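Local coordinates for protein cytochrome c2 (Rhodobacter sphaeroides, PDB 1CXC) that carries electrons through a covalently bound heme c, serving as the electron donor to oxidized bacteriochlorophyll in the photosynthesis of this purple bacterium, at residues C18-D23 and G37-G42; R46-Q51 and L69-E74; Q81-F86 and T101-K106. All blocks are in the same frame, centred on the assembly; numbering follows the deposited sequence.

Interaction 1 (C18-D23 and G37-G42); sequences CHVIVD and GPNLYG. With HEC (heme c), chain B.
The imidazole of His-19 donates from ND1 to the backbone O of Pro-38 at 2.7 Å. The bond is nearly straight (172°), lies in the ring plane and uses a lone pair of the carbonyl. Across the ring, NE2 coordinates the heme iron at 2.0 Å; this bond and the hydrogen bond together fix the rotation of the ring, and the carbonyl probably makes the imidazole a more electron-rich ligand. Two backbone bonds flank this one, Gly-37 N to Cys-18 O and Leu-40 N to Val-20 O. Cys-18 and His-19 close the CXXCH heme-attachment motif of class I cytochromes c, with Cys-18 SG bonded covalently to heme CAC. Asn-39 mimics a peptide: with CG anti to the backbone N (chi1 178°), its amide gives ND2 to Val-22 O (3.1 Å) and takes Val-22 N on OD1. Tyr-41 N reaches OD1 from the other face, forming an Asx turn. Rings make CH-pi contacts: Leu-40 CD2 over one face of His-19, displaced toward the rim, and Asp-23 CA over the centre of Tyr-41. Gly-37 lies so near His-19 CE1 that a side chain would clash. Ile-21 CG2 makes an apolar contact with Tyr-41 CB at 3.8 Å.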
loop_
_atom_site.group_PDB
_atom_site.type_symbol
_atom_site.label_atom_id
_atom_site.label_comp_id
_atom_site.label_asym_id
_atom_site.label_seq_id
_atom_site.Cartn_x
_atom_site.Cartn_y
_atom_site.Cartn_z
ATOM N N CYS A 18 -10.259 -3.952 -2.648
ATOM C CA CYS A 18 -10.265 -3.199 -1.386
ATOM C C CYS A 18 -9.720 -1.782 -1.490
ATOM O O CYS A 18 -10.020 -0.939 -0.663
ATOM C CB CYS A 18 -9.389 -3.932 -0.358
ATOM S SG CYS A 18 -9.995 -5.571 0.065
ATOM N N HIS A 19 -8.917 -1.500 -2.493
ATOM C CA HIS A 19 -8.322 -0.184 -2.632
ATOM C C HIS A 19 -8.802 0.570 -3.865
ATOM O O HIS A 19 -8.926 -0.001 -4.946
ATOM C CB HIS A 19 -6.804 -0.315 -2.739
ATOM C CG HIS A 19 -6.155 -0.731 -1.417
ATOM N ND1 HIS A 19 -5.880 0.188 -0.400
ATOM C CD2 HIS A 19 -5.649 -1.975 -1.095
ATOM C CE1 HIS A 19 -5.209 -0.540 0.520
ATOM N NE2 HIS A 19 -5.045 -1.776 0.160
ATOM N N VAL A 20 -8.461 1.840 -3.864
ATOM C CA VAL A 20 -8.793 2.726 -4.944
ATOM C C VAL A 20 -7.669 3.765 -5.060
ATOM O O VAL A 20 -6.779 3.748 -4.218
ATOM C CB VAL A 20 -10.088 3.392 -4.484
ATOM C CG1 VAL A 20 -9.905 4.882 -4.358
ATOM C CG2 VAL A 20 -11.269 2.987 -5.338
ATOM N N ILE A 21 -7.390 4.279 -6.260
ATOM C CA ILE A 21 -6.418 5.359 -6.432
ATOM C C ILE A 21 -7.178 6.548 -7.023
ATOM O O ILE A 21 -7.667 6.457 -8.153
ATOM C CB ILE A 21 -5.229 4.993 -7.371
ATOM C CG1 ILE A 21 -4.459 3.777 -6.878
ATOM C CG2 ILE A 21 -4.273 6.181 -7.521
ATOM C CD1 ILE A 21 -3.414 3.289 -7.904
ATOM N N VAL A 22 -7.626 7.457 -6.161
ATOM C CA VAL A 22 -8.386 8.626 -6.596
ATOM C C VAL A 22 -7.541 9.862 -6.329
ATOM O O VAL A 22 -7.159 10.110 -5.192
ATOM C CB VAL A 22 -9.697 8.693 -5.790
ATOM C CG1 VAL A 22 -10.417 9.997 -6.063
ATOM C CG2 VAL A 22 -10.586 7.504 -6.127
ATOM N N ASP A 23 -7.379 10.773 -7.282
ATOM C CA ASP A 23 -6.520 11.908 -6.999
ATOM C C ASP A 23 -7.184 13.061 -6.274
ATOM O O ASP A 23 -8.294 12.957 -5.764
ATOM C CB ASP A 23 -5.853 12.379 -8.267
ATOM C CG ASP A 23 -6.796 13.078 -9.232
ATOM O OD1 ASP A 23 -7.843 13.577 -8.816
ATOM O OD2 ASP A 23 -6.428 13.173 -10.400
ATOM N N GLY A 37 -9.728 -0.792 2.204
ATOM C CA GLY A 37 -8.408 -0.280 2.518
ATOM C C GLY A 37 -8.324 1.192 2.113
ATOM O O GLY A 37 -9.244 1.742 1.499
ATOM N N PRO A 38 -7.237 1.902 2.456
ATOM C CA PRO A 38 -7.117 3.339 2.187
ATOM C C PRO A 38 -6.906 3.671 0.722
ATOM O O PRO A 38 -6.430 2.857 -0.069
ATOM C CB PRO A 38 -5.883 3.740 2.969
ATOM C CG PRO A 38 -5.158 2.468 3.332
ATOM C CD PRO A 38 -6.243 1.418 3.411
ATOM N N ASN A 39 -7.125 4.927 0.362
ATOM C CA ASN A 39 -6.858 5.413 -0.980
ATOM C C ASN A 39 -5.346 5.399 -1.155
ATOM O O ASN A 39 -4.605 5.756 -0.220
ATOM C CB ASN A 39 -7.369 6.841 -1.071
ATOM C CG ASN A 39 -7.149 7.565 -2.391
ATOM O OD1 ASN A 39 -6.527 7.081 -3.331
ATOM N ND2 ASN A 39 -7.667 8.781 -2.467
ATOM N N LEU A 40 -4.851 4.751 -2.210
ATOM C CA LEU A 40 -3.420 4.648 -2.437
ATOM C C LEU A 40 -2.816 5.827 -3.188
ATOM O O LEU A 40 -1.615 5.853 -3.452
ATOM C CB LEU A 40 -3.134 3.296 -3.118
ATOM C CG LEU A 40 -2.507 2.140 -2.304
ATOM C CD1 LEU A 40 -2.682 2.267 -0.809
ATOM C CD2 LEU A 40 -2.932 0.789 -2.809
ATOM N N TYR A 41 -3.640 6.757 -3.686
ATOM C CA TYR A 41 -3.096 7.940 -4.334
ATOM C C TYR A 41 -2.282 8.718 -3.303
ATOM O O TYR A 41 -2.724 8.936 -2.177
ATOM C CB TYR A 41 -4.210 8.847 -4.846
ATOM C CG TYR A 41 -3.667 10.108 -5.515
ATOM C CD1 TYR A 41 -3.179 10.051 -6.800
ATOM C CD2 TYR A 41 -3.556 11.282 -4.784
ATOM C CE1 TYR A 41 -2.555 11.144 -7.349
ATOM C CE2 TYR A 41 -2.925 12.375 -5.330
ATOM C CZ TYR A 41 -2.426 12.288 -6.601
ATOM O OH TYR A 41 -1.782 13.377 -7.142
ATOM N N GLY A 42 -1.016 9.004 -3.621
ATOM C CA GLY A 42 -0.136 9.713 -2.693
ATOM C C GLY A 42 0.577 8.774 -1.715
ATOM O O GLY A 42 1.106 9.243 -0.707
HETATM FE FE HEC B . -3.964 -3.215 1.070
HETATM C CHA HEC B . -3.278 -1.156 3.665
HETATM C CHB HEC B . -1.260 -2.022 -0.622
HETATM C CHC HEC B . -4.567 -5.435 -1.471
HETATM C CHD HEC B . -6.861 -4.213 2.596
HETATM N NA HEC B . -2.539 -1.900 1.449
HETATM C C1A HEC B . -2.398 -1.136 2.597
HETATM C C2A HEC B . -1.209 -0.305 2.523
HETATM C C3A HEC B . -0.621 -0.565 1.332
HETATM C C4A HEC B . -1.474 -1.530 0.660
HETATM C CMA HEC B . 0.724 -0.023 0.869
HETATM C CAA HEC B . -0.746 0.734 3.534
HETATM C CBA HEC B . -1.158 2.127 3.085
HETATM C CGA HEC B . -1.088 3.214 4.145
HETATM O O1A HEC B . -1.978 4.039 4.179
HETATM O O2A HEC B . -0.256 3.107 5.039
HETATM N NB HEC B . -3.096 -3.647 -0.646
HETATM C C1B HEC B . -2.023 -2.993 -1.235
HETATM C C2B HEC B . -1.747 -3.528 -2.558
HETATM C C3B HEC B . -2.625 -4.554 -2.787
HETATM C C4B HEC B . -3.467 -4.606 -1.596
HETATM C CMB HEC B . -0.656 -3.024 -3.510
HETATM C CAB HEC B . -2.645 -5.423 -3.915
HETATM C CBB HEC B . -1.532 -6.332 -4.229
HETATM N NC HEC B . -5.377 -4.559 0.682
HETATM C C1C HEC B . -5.459 -5.406 -0.419
HETATM C C2C HEC B . -6.690 -6.171 -0.394
HETATM C C3C HEC B . -7.334 -5.830 0.746
HETATM C C4C HEC B . -6.524 -4.821 1.400
HETATM C CMC HEC B . -7.245 -7.008 -1.537
HETATM C CAC HEC B . -8.563 -6.310 1.188
HETATM C CBC HEC B . -8.829 -7.727 1.391
HETATM N ND HEC B . -4.874 -2.769 2.741
HETATM C C1D HEC B . -6.081 -3.261 3.233
HETATM C C2D HEC B . -6.369 -2.725 4.546
HETATM C C3D HEC B . -5.334 -1.923 4.880
HETATM C C4D HEC B . -4.427 -1.928 3.749
HETATM C CMD HEC B . -7.586 -3.038 5.415
HETATM C CAD HEC B . -5.033 -1.390 6.273
HETATM C CBD HEC B . -3.942 -2.213 6.955
HETATM C CGD HEC B . -3.934 -2.125 8.488
HETATM O O1D HEC B . -3.267 -2.936 9.113
HETATM O O2D HEC B . -4.284 -1.081 9.014
#

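Interaction 2 (R46-Q51 and L69-E74); sequences RTAGTQ and LAWDEE. With HEC (heme c), chain B.
Trp-71 and Arg-46 meet first through their backbones, Trp-71 N donating to Arg-46 O at 3.0 Å, and the indole then runs from this bond to the heme. Its CB and CG stay near Arg-46 O, and Trp-71 CD1 comes closer to that same oxygen, at 3.3 Å. Next round the ring, NE1 donates to heme O2A at 3.1 Å (155°). CZ2 touches both heme CAA and Ala-48 CB. Leu-69 CD2 lies over one face of the indole, towards its rim, and heme CMA over the centre of the opposite face; a broad ring with one N-H suits a place apolar on both faces and polar at one point. The loop before helix 59-66 and the residues leading into helix 73-81 thus line the propionate side of the heme pocket. Their backbones form a single beta bridge, Thr-47 with Ala-70, completed by Ala-48 N to Leu-69 O. A type II turn from Thr-47 to Thr-50 follows, with Gly-49 at positive phi in its third position. Gly-49 N gives O2A a second, longer bond (3.3 Å). The other propionate oxygen, O1A, accepts from Arg-46 NH1 at the guanidinium edge; the bond is bent (136°), but the opposite charges probably stabilise an ionised propionate.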
loop_
_atom_site.group_PDB
_atom_site.type_symbol
_atom_site.label_atom_id
_atom_site.label_comp_id
_atom_site.label_asym_id
_atom_site.label_seq_id
_atom_site.Cartn_x
_atom_site.Cartn_y
_atom_site.Cartn_z
ATOM N N ARG A 46 4.596 8.245 1.780
ATOM C CA ARG A 46 3.678 8.600 2.836
ATOM C C ARG A 46 3.948 7.805 4.108
ATOM O O ARG A 46 4.227 6.600 4.094
ATOM C CB ARG A 46 2.258 8.313 2.329
ATOM C CG ARG A 46 1.076 8.801 3.168
ATOM C CD ARG A 46 -0.081 7.794 3.032
ATOM N NE ARG A 46 -0.948 8.123 1.941
ATOM C CZ ARG A 46 -1.684 7.221 1.278
ATOM N NH1 ARG A 46 -2.201 6.125 1.833
ATOM N NH2 ARG A 46 -2.373 7.736 0.297
ATOM N N THR A 47 3.795 8.471 5.264
ATOM C CA THR A 47 3.964 7.795 6.542
ATOM C C THR A 47 2.843 6.802 6.704
ATOM O O THR A 47 1.672 7.111 6.430
ATOM C CB THR A 47 3.880 8.773 7.698
ATOM O OG1 THR A 47 4.925 9.678 7.446
ATOM C CG2 THR A 47 4.060 8.082 9.045
ATOM N N ALA A 48 3.197 5.591 7.091
ATOM C CA ALA A 48 2.214 4.541 7.231
ATOM C C ALA A 48 1.148 4.854 8.263
ATOM O O ALA A 48 1.425 5.487 9.281
ATOM C CB ALA A 48 2.940 3.263 7.638
ATOM N N GLY A 49 -0.127 4.537 7.977
ATOM C CA GLY A 49 -1.175 4.771 8.958
ATOM C C GLY A 49 -1.554 6.224 9.081
ATOM O O GLY A 49 -2.215 6.586 10.036
ATOM N N THR A 50 -1.494 6.980 8.000
ATOM C CA THR A 50 -1.827 8.382 8.119
ATOM C C THR A 50 -2.808 8.915 7.079
ATOM O O THR A 50 -3.049 10.114 7.075
ATOM C CB THR A 50 -0.562 9.284 8.142
ATOM O OG1 THR A 50 0.028 9.217 6.869
ATOM C CG2 THR A 50 0.458 8.881 9.194
ATOM N N GLN A 51 -3.327 8.122 6.119
ATOM C CA GLN A 51 -4.278 8.705 5.162
ATOM C C GLN A 51 -5.402 9.373 5.950
ATOM O O GLN A 51 -6.044 8.729 6.780
ATOM C CB GLN A 51 -4.813 7.600 4.248
ATOM C CG GLN A 51 -5.983 8.000 3.357
ATOM C CD GLN A 51 -5.539 8.875 2.210
ATOM O OE1 GLN A 51 -4.330 9.066 2.005
ATOM N NE2 GLN A 51 -6.479 9.491 1.483
ATOM N N LEU A 69 7.952 4.694 9.723
ATOM C CA LEU A 69 7.876 4.016 8.431
ATOM C C LEU A 69 7.139 4.807 7.353
ATOM O O LEU A 69 6.094 5.394 7.614
ATOM C CB LEU A 69 7.178 2.680 8.571
ATOM C CG LEU A 69 6.685 2.042 7.262
ATOM C CD1 LEU A 69 7.868 1.652 6.397
ATOM C CD2 LEU A 69 5.789 0.839 7.541
ATOM N N ALA A 70 7.836 5.165 6.287
ATOM C CA ALA A 70 7.238 5.877 5.163
ATOM C C ALA A 70 7.378 4.921 3.973
ATOM O O ALA A 70 8.430 4.332 3.760
ATOM C CB ALA A 70 8.038 7.135 4.906
ATOM N N TRP A 71 6.398 4.815 3.086
ATOM C CA TRP A 71 6.494 3.802 2.046
ATOM C C TRP A 71 7.499 3.997 0.933
ATOM O O TRP A 71 7.584 5.083 0.335
ATOM C CB TRP A 71 5.100 3.586 1.441
ATOM C CG TRP A 71 4.135 2.979 2.452
ATOM C CD1 TRP A 71 3.115 3.729 2.973
ATOM C CD2 TRP A 71 4.212 1.720 2.989
ATOM N NE1 TRP A 71 2.552 2.929 3.847
ATOM C CE2 TRP A 71 3.151 1.734 3.882
ATOM C CE3 TRP A 71 5.043 0.607 2.878
ATOM C CZ2 TRP A 71 2.872 0.645 4.668
ATOM C CZ3 TRP A 71 4.773 -0.494 3.674
ATOM C CH2 TRP A 71 3.691 -0.472 4.551
ATOM N N ASP A 72 8.479 3.089 0.844
ATOM C CA ASP A 72 9.396 3.115 -0.270
ATOM C C ASP A 72 9.295 1.743 -0.940
ATOM O O ASP A 72 8.630 0.853 -0.401
ATOM C CB ASP A 72 10.837 3.430 0.114
ATOM C CG ASP A 72 11.338 2.694 1.331
ATOM O OD1 ASP A 72 10.815 1.622 1.606
ATOM O OD2 ASP A 72 12.483 2.959 1.700
ATOM N N GLU A 73 10.070 1.466 -1.985
ATOM C CA GLU A 73 9.945 0.194 -2.656
ATOM C C GLU A 73 10.365 -0.985 -1.825
ATOM O O GLU A 73 9.664 -1.988 -1.742
ATOM C CB GLU A 73 10.758 0.196 -3.926
ATOM C CG GLU A 73 10.551 -1.080 -4.739
ATOM C CD GLU A 73 11.031 -0.997 -6.179
ATOM O OE1 GLU A 73 11.729 -0.050 -6.525
ATOM O OE2 GLU A 73 10.923 -2.006 -6.880
ATOM N N GLU A 74 11.433 -0.892 -1.053
ATOM C CA GLU A 74 11.809 -2.082 -0.315
ATOM C C GLU A 74 10.828 -2.467 0.760
ATOM O O GLU A 74 10.553 -3.658 0.920
ATOM C CB GLU A 74 13.170 -1.918 0.360
HETATM FE FE HEC B . -3.964 -3.215 1.070
HETATM C CHA HEC B . -3.278 -1.156 3.665
HETATM C CHB HEC B . -1.260 -2.022 -0.622
HETATM C CHC HEC B . -4.567 -5.435 -1.471
HETATM C CHD HEC B . -6.861 -4.213 2.596
HETATM N NA HEC B . -2.539 -1.900 1.449
HETATM C C1A HEC B . -2.398 -1.136 2.597
HETATM C C2A HEC B . -1.209 -0.305 2.523
HETATM C C3A HEC B . -0.621 -0.565 1.332
HETATM C C4A HEC B . -1.474 -1.530 0.660
HETATM C CMA HEC B . 0.724 -0.023 0.869
HETATM C CAA HEC B . -0.746 0.734 3.534
HETATM C CBA HEC B . -1.158 2.127 3.085
HETATM C CGA HEC B . -1.088 3.214 4.145
HETATM O O1A HEC B . -1.978 4.039 4.179
HETATM O O2A HEC B . -0.256 3.107 5.039
HETATM N NB HEC B . -3.096 -3.647 -0.646
HETATM C C1B HEC B . -2.023 -2.993 -1.235
HETATM C C2B HEC B . -1.747 -3.528 -2.558
HETATM C C3B HEC B . -2.625 -4.554 -2.787
HETATM C C4B HEC B . -3.467 -4.606 -1.596
HETATM C CMB HEC B . -0.656 -3.024 -3.510
HETATM C CAB HEC B . -2.645 -5.423 -3.915
HETATM C CBB HEC B . -1.532 -6.332 -4.229
HETATM N NC HEC B . -5.377 -4.559 0.682
HETATM C C1C HEC B . -5.459 -5.406 -0.419
HETATM C C2C HEC B . -6.690 -6.171 -0.394
HETATM C C3C HEC B . -7.334 -5.830 0.746
HETATM C C4C HEC B . -6.524 -4.821 1.400
HETATM C CMC HEC B . -7.245 -7.008 -1.537
HETATM C CAC HEC B . -8.563 -6.310 1.188
HETATM C CBC HEC B . -8.829 -7.727 1.391
HETATM N ND HEC B . -4.874 -2.769 2.741
HETATM C C1D HEC B . -6.081 -3.261 3.233
HETATM C C2D HEC B . -6.369 -2.725 4.546
HETATM C C3D HEC B . -5.334 -1.923 4.880
HETATM C C4D HEC B . -4.427 -1.928 3.749
HETATM C CMD HEC B . -7.586 -3.038 5.415
HETATM C CAD HEC B . -5.033 -1.390 6.273
HETATM C CBD HEC B . -3.942 -2.213 6.955
HETATM C CGD HEC B . -3.934 -2.125 8.488
HETATM O O1D HEC B . -3.267 -2.936 9.113
HETATM O O2D HEC B . -4.284 -1.081 9.014
#

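Interaction 3 (Q81-F86 and T101-K106); sequences QDPTKF and TFKLKK. With HEC (heme c), chain B.
Lys-103 stretches its side chain alongside Asp-82, the two pointing the same way, and ends in a long salt bridge with a weak hydrogen bond, NZ to Asp-82 OD2 at 3.4 Å. Lys-103 CG stands beside its own backbone N (chi1 -67°), and full extension beyond that carries the methylenes past Gln-81 O, which lies 3.6 Å from Lys-103 CB, and past Pro-83 CD. Gln-81 answers with its own alkyl part: CG lies 3.6 Å from Leu-104 O, and its CA makes a C-H...O contact with that oxygen. Pro-83 CG rests against Phe-102 O at 3.5 Å. Behind this shell, Asp-82 is the N-cap of helix 83-91, its OD1 accepting from Lys-85 N, and proline suits the first turn because that position needs no N-H. The helix start thus packs on the loop that follows the iron ligand Met-100, which Pro-83 touches, and leads to helix 107-120. In this loop, Phe-102 CE2 and Leu-104 CD1 meet the vinyl-derived heme carbon CBB at 3.5 and 3.8 Å. The carboxylate divides its work between helix end and ammonium, so both would be expected to keep it ionised, while Phe-102 O, buried against proline carbons, has no polar partner.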
loop_
_atom_site.group_PDB
_atom_site.type_symbol
_atom_site.label_atom_id
_atom_site.label_comp_id
_atom_site.label_asym_id
_atom_site.label_seq_id
_atom_site.Cartn_x
_atom_site.Cartn_y
_atom_site.Cartn_z
ATOM N N GLN A 81 3.718 -8.789 0.463
ATOM C CA GLN A 81 3.858 -10.229 0.433
ATOM C C GLN A 81 3.353 -10.910 1.695
ATOM O O GLN A 81 2.995 -12.075 1.684
ATOM C CB GLN A 81 5.298 -10.596 0.173
ATOM C CG GLN A 81 5.685 -10.245 -1.254
ATOM C CD GLN A 81 7.101 -10.688 -1.586
ATOM O OE1 GLN A 81 7.357 -11.875 -1.761
ATOM N NE2 GLN A 81 8.073 -9.766 -1.628
ATOM N N ASP A 82 3.406 -10.243 2.834
ATOM C CA ASP A 82 2.871 -10.802 4.071
ATOM C C ASP A 82 2.730 -9.665 5.063
ATOM O O ASP A 82 3.678 -9.314 5.768
ATOM C CB ASP A 82 3.777 -11.875 4.667
ATOM C CG ASP A 82 3.093 -12.707 5.756
ATOM O OD1 ASP A 82 2.343 -12.144 6.568
ATOM O OD2 ASP A 82 3.480 -13.866 5.922
ATOM N N PRO A 83 1.563 -9.043 5.124
ATOM C CA PRO A 83 1.406 -7.833 5.893
ATOM C C PRO A 83 1.544 -8.005 7.394
ATOM O O PRO A 83 2.231 -7.208 8.019
ATOM C CB PRO A 83 0.026 -7.329 5.525
ATOM C CG PRO A 83 -0.357 -8.000 4.221
ATOM C CD PRO A 83 0.532 -9.209 4.088
ATOM N N THR A 84 1.189 -9.155 7.942
ATOM C CA THR A 84 1.279 -9.315 9.370
ATOM C C THR A 84 2.688 -9.639 9.803
ATOM O O THR A 84 3.191 -9.060 10.756
ATOM C CB THR A 84 0.298 -10.384 9.832
ATOM O OG1 THR A 84 -0.962 -9.756 9.772
ATOM C CG2 THR A 84 0.551 -10.806 11.258
ATOM N N LYS A 85 3.426 -10.365 8.985
ATOM C CA LYS A 85 4.783 -10.673 9.350
ATOM C C LYS A 85 5.585 -9.390 9.276
ATOM O O LYS A 85 6.522 -9.170 10.054
ATOM C CB LYS A 85 5.349 -11.697 8.376
ATOM C CG LYS A 85 6.792 -12.110 8.663
ATOM C CD LYS A 85 7.214 -13.256 7.749
ATOM C CE LYS A 85 8.510 -12.923 7.030
ATOM N N PHE A 86 5.409 -8.654 8.173
ATOM C CA PHE A 86 6.125 -7.410 8.012
ATOM C C PHE A 86 5.914 -6.501 9.206
ATOM O O PHE A 86 6.867 -5.945 9.720
ATOM C CB PHE A 86 5.636 -6.673 6.773
ATOM C CG PHE A 86 6.241 -5.287 6.661
ATOM C CD1 PHE A 86 7.481 -5.126 6.070
ATOM C CD2 PHE A 86 5.575 -4.199 7.179
ATOM C CE1 PHE A 86 8.048 -3.873 5.987
ATOM C CE2 PHE A 86 6.147 -2.949 7.100
ATOM C CZ PHE A 86 7.373 -2.790 6.500
ATOM N N THR A 101 -5.849 -8.586 4.800
ATOM C CA THR A 101 -5.740 -10.030 4.758
ATOM C C THR A 101 -5.398 -10.607 3.392
ATOM O O THR A 101 -5.062 -11.788 3.330
ATOM C CB THR A 101 -7.022 -10.670 5.283
ATOM O OG1 THR A 101 -8.048 -10.186 4.452
ATOM C CG2 THR A 101 -7.308 -10.269 6.717
ATOM N N PHE A 102 -4.866 -9.776 2.515
ATOM C CA PHE A 102 -4.475 -10.260 1.203
ATOM C C PHE A 102 -2.965 -10.351 1.109
ATOM O O PHE A 102 -2.298 -9.603 1.798
ATOM C CB PHE A 102 -4.958 -9.298 0.114
ATOM C CG PHE A 102 -4.450 -9.611 -1.298
ATOM C CD1 PHE A 102 -5.159 -10.481 -2.109
ATOM C CD2 PHE A 102 -3.300 -9.018 -1.787
ATOM C CE1 PHE A 102 -4.733 -10.746 -3.402
ATOM C CE2 PHE A 102 -2.874 -9.292 -3.070
ATOM C CZ PHE A 102 -3.592 -10.146 -3.883
ATOM N N LYS A 103 -2.430 -11.465 0.607
ATOM C CA LYS A 103 -0.999 -11.591 0.422
ATOM C C LYS A 103 -0.699 -11.736 -1.070
ATOM O O LYS A 103 -1.167 -12.689 -1.709
ATOM C CB LYS A 103 -0.453 -12.843 1.097
ATOM C CG LYS A 103 -0.523 -12.808 2.608
ATOM C CD LYS A 103 0.051 -14.104 3.144
ATOM C CE LYS A 103 -0.022 -14.128 4.656
ATOM N NZ LYS A 103 0.550 -15.363 5.162
ATOM N N LEU A 104 0.217 -10.914 -1.601
ATOM C CA LEU A 104 0.605 -10.989 -3.000
ATOM C C LEU A 104 1.658 -12.068 -3.090
ATOM O O LEU A 104 2.738 -11.895 -2.544
ATOM C CB LEU A 104 1.200 -9.656 -3.428
ATOM C CG LEU A 104 1.414 -9.423 -4.913
ATOM C CD1 LEU A 104 0.084 -9.509 -5.632
ATOM C CD2 LEU A 104 2.058 -8.068 -5.160
ATOM N N LYS A 105 1.450 -13.146 -3.861
ATOM C CA LYS A 105 2.445 -14.222 -3.866
ATOM C C LYS A 105 3.651 -13.978 -4.729
ATOM O O LYS A 105 4.713 -14.467 -4.397
ATOM C CB LYS A 105 1.888 -15.581 -4.295
ATOM C CG LYS A 105 0.369 -15.696 -4.309
ATOM C CD LYS A 105 -0.181 -15.813 -2.893
ATOM N N LYS A 106 3.578 -13.104 -5.723
ATOM C CA LYS A 106 4.725 -12.910 -6.576
ATOM C C LYS A 106 5.489 -11.614 -6.314
ATOM O O LYS A 106 4.963 -10.523 -6.490
ATOM C CB LYS A 106 4.281 -12.941 -8.031
ATOM C CG LYS A 106 4.531 -14.279 -8.706
ATOM C CD LYS A 106 3.622 -14.465 -9.919
HETATM FE FE HEC B . -3.964 -3.215 1.070
HETATM C CHA HEC B . -3.278 -1.156 3.665
HETATM C CHB HEC B . -1.260 -2.022 -0.622
HETATM C CHC HEC B . -4.567 -5.435 -1.471
HETATM C CHD HEC B . -6.861 -4.213 2.596
HETATM N NA HEC B . -2.539 -1.900 1.449
HETATM C C1A HEC B . -2.398 -1.136 2.597
HETATM C C2A HEC B . -1.209 -0.305 2.523
HETATM C C3A HEC B . -0.621 -0.565 1.332
HETATM C C4A HEC B . -1.474 -1.530 0.660
HETATM C CMA HEC B . 0.724 -0.023 0.869
HETATM C CAA HEC B . -0.746 0.734 3.534
HETATM C CBA HEC B . -1.158 2.127 3.085
HETATM C CGA HEC B . -1.088 3.214 4.145
HETATM O O1A HEC B . -1.978 4.039 4.179
HETATM O O2A HEC B . -0.256 3.107 5.039
HETATM N NB HEC B . -3.096 -3.647 -0.646
HETATM C C1B HEC B . -2.023 -2.993 -1.235
HETATM C C2B HEC B . -1.747 -3.528 -2.558
HETATM C C3B HEC B . -2.625 -4.554 -2.787
HETATM C C4B HEC B . -3.467 -4.606 -1.596
HETATM C CMB HEC B . -0.656 -3.024 -3.510
HETATM C CAB HEC B . -2.645 -5.423 -3.915
HETATM C CBB HEC B . -1.532 -6.332 -4.229
HETATM N NC HEC B . -5.377 -4.559 0.682
HETATM C C1C HEC B . -5.459 -5.406 -0.419
HETATM C C2C HEC B . -6.690 -6.171 -0.394
HETATM C C3C HEC B . -7.334 -5.830 0.746
HETATM C C4C HEC B . -6.524 -4.821 1.400
HETATM C CMC HEC B . -7.245 -7.008 -1.537
HETATM C CAC HEC B . -8.563 -6.310 1.188
HETATM C CBC HEC B . -8.829 -7.727 1.391
HETATM N ND HEC B . -4.874 -2.769 2.741
HETATM C C1D HEC B . -6.081 -3.261 3.233
HETATM C C2D HEC B . -6.369 -2.725 4.546
HETATM C C3D HEC B . -5.334 -1.923 4.880
HETATM C C4D HEC B . -4.427 -1.928 3.749
HETATM C CMD HEC B . -7.586 -3.038 5.415
HETATM C CAD HEC B . -5.033 -1.390 6.273
HETATM C CBD HEC B . -3.942 -2.213 6.955
HETATM C CGD HEC B . -3.934 -2.125 8.488
HETATM O O1D HEC B . -3.267 -2.936 9.113
HETATM O O2D HEC B . -4.284 -1.081 9.014
#

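In the fold
All three contacts touch the same heme, mainly at different parts. Interaction 1 supplies the histidine side of the iron and a thioether, interaction 2 holds one propionate, and interaction 3 packs Phe-102 and Leu-104 on the heme edge, in the loop that follows Met-100; His-19 and Met-100 are the two axial ligands. Interactions 1 and 2 have centres about 13 Å apart and join directly, Arg-46 NH2 lying 3.0 Å from Asn-39 O in a probable hydrogen bond. Interactions 2 and 3 meet where Leu-69 CD2 packs on Phe-86 CE2 at 3.8 Å. Interactions 1 and 3, about 18 Å apart between centres, do not touch and lie on opposite sides of the chain's centre.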